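Local coordinates for sweet protein mabinlin-2 chain B (Capparis masaikai, PDB 2DS2) that serves as a heat-stable 2S seed storage albumin with sweetness-inducing activity, of which this chain forms one part, at residues A6-Q9 and C10-L14. Numbering follows the deposited sequence.
Sequences ALRQ and CCNQL
Leu7 lays both methyl groups against the sulfur of Cys11, one helical turn further on. CD1 of Leu7 lies 3.5 Å from SG of Cys11, and CD2 of Leu7 is slightly further, at 3.9 Å. Two torsions bring them together. Leu7 turns CG away from its own N (chi1 -178°), which sends its end forward along the helix. Cys11 turns SG back beside its own N (chi1 -69°). Cys11 is buried, and its SG is disulfide-bonded to Cys59. Cys10 makes a second disulfide, to a different protein chain. Two adjacent cysteines like these are a hallmark of the eight-cysteine pattern of the 2S albumins, and here they tie helix 6-14 both to the rest of its chain and to a partner. Leu7 also packs on Leu55 and Ile58 of helix 42-58. On the exposed side, Arg8 and Asn12 extend alongside each other, with CG of Arg8 4.2 Å from ND2 of Asn12. Their guanidinium and amide planes are 43° apart. A water donates to O of Arg8 at 3.0 Å and, weakly, to OD1 of Asn12. O of Arg8 also accepts a hydrogen bond from the backbone N-H of Asn12, with N 3.0 Å away, so two donors grip it.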
loop_
_atom_site.group_PDB
_atom_site.type_symbol
_atom_site.label_atom_id
_atom_site.label_comp_id
_atom_site.label_asym_id
_atom_site.label_seq_id
_atom_site.Cartn_x
_atom_site.Cartn_y
_atom_site.Cartn_z
ATOM N N ALA B 6 9.312 4.126 -7.789
ATOM C CA ALA B 6 8.196 4.153 -6.848
ATOM C C ALA B 6 8.322 3.082 -5.765
ATOM O O ALA B 6 8.298 3.390 -4.575
ATOM C CB ALA B 6 6.882 3.983 -7.599
ATOM N N LEU B 7 8.448 1.826 -6.174
ATOM C CA LEU B 7 8.569 0.739 -5.209
ATOM C C LEU B 7 9.666 1.014 -4.186
ATOM O O LEU B 7 9.444 0.906 -2.982
ATOM C CB LEU B 7 8.846 -0.587 -5.926
ATOM C CG LEU B 7 8.951 -1.864 -5.081
ATOM C CD1 LEU B 7 10.249 -1.866 -4.286
ATOM C CD2 LEU B 7 7.735 -1.975 -4.162
ATOM N N ARG B 8 10.852 1.370 -4.669
ATOM C CA ARG B 8 11.975 1.642 -3.778
ATOM C C ARG B 8 11.603 2.677 -2.720
ATOM O O ARG B 8 11.776 2.442 -1.522
ATOM C CB ARG B 8 13.183 2.126 -4.586
ATOM C CG ARG B 8 14.474 2.199 -3.782
ATOM C CD ARG B 8 15.606 2.779 -4.618
ATOM N NE ARG B 8 16.903 2.644 -3.961
ATOM C CZ ARG B 8 18.054 3.063 -4.480
ATOM N NH1 ARG B 8 18.074 3.651 -5.670
ATOM N NH2 ARG B 8 19.187 2.893 -3.810
ATOM N N GLN B 9 11.088 3.820 -3.164
ATOM C CA GLN B 9 10.691 4.878 -2.242
ATOM C C GLN B 9 9.615 4.346 -1.298
ATOM O O GLN B 9 9.639 4.615 -0.099
ATOM C CB GLN B 9 10.141 6.085 -3.006
ATOM C CG GLN B 9 11.135 6.748 -3.948
ATOM C CD GLN B 9 10.536 7.941 -4.674
ATOM O OE1 GLN B 9 9.465 7.842 -5.276
ATOM N NE2 GLN B 9 11.229 9.073 -4.629
ATOM N N CYS B 10 8.677 3.584 -1.850
ATOM C CA CYS B 10 7.597 3.017 -1.051
ATOM C C CYS B 10 8.157 2.168 0.087
ATOM O O CYS B 10 7.774 2.325 1.250
ATOM C CB CYS B 10 6.670 2.171 -1.936
ATOM S SG CYS B 10 5.501 1.133 -0.997
ATOM N N CYS B 11 9.081 1.275 -0.239
ATOM C CA CYS B 11 9.652 0.427 0.791
ATOM C C CYS B 11 10.429 1.239 1.825
ATOM O O CYS B 11 10.402 0.921 3.015
ATOM C CB CYS B 11 10.540 -0.645 0.159
ATOM S SG CYS B 11 9.630 -1.906 -0.799
ATOM N N ASN B 12 11.100 2.300 1.385
ATOM C CA ASN B 12 11.849 3.134 2.321
ATOM C C ASN B 12 10.916 3.747 3.357
ATOM O O ASN B 12 11.248 3.803 4.538
ATOM C CB ASN B 12 12.593 4.260 1.600
ATOM C CG ASN B 12 13.825 3.772 0.865
ATOM O OD1 ASN B 12 14.492 2.837 1.301
ATOM N ND2 ASN B 12 14.145 4.423 -0.248
ATOM N N GLN B 13 9.749 4.200 2.903
ATOM C CA GLN B 13 8.765 4.813 3.786
ATOM C C GLN B 13 8.137 3.778 4.707
ATOM O O GLN B 13 7.984 4.011 5.903
ATOM C CB GLN B 13 7.663 5.487 2.968
ATOM C CG GLN B 13 8.141 6.647 2.131
ATOM C CD GLN B 13 7.012 7.305 1.369
ATOM O OE1 GLN B 13 6.361 6.675 0.539
ATOM N NE2 GLN B 13 6.775 8.579 1.649
ATOM N N LEU B 14 7.770 2.634 4.137
ATOM C CA LEU B 14 7.141 1.566 4.895
ATOM C C LEU B 14 8.050 1.087 6.029
ATOM O O LEU B 14 7.568 0.639 7.072
ATOM C CB LEU B 14 6.790 0.403 3.957
ATOM C CG LEU B 14 5.630 -0.513 4.351
ATOM C CD1 LEU B 14 4.361 0.316 4.523
ATOM C CD2 LEU B 14 5.425 -1.574 3.276
HETATM O O HOH W 1 13.897 0.420 -0.907
#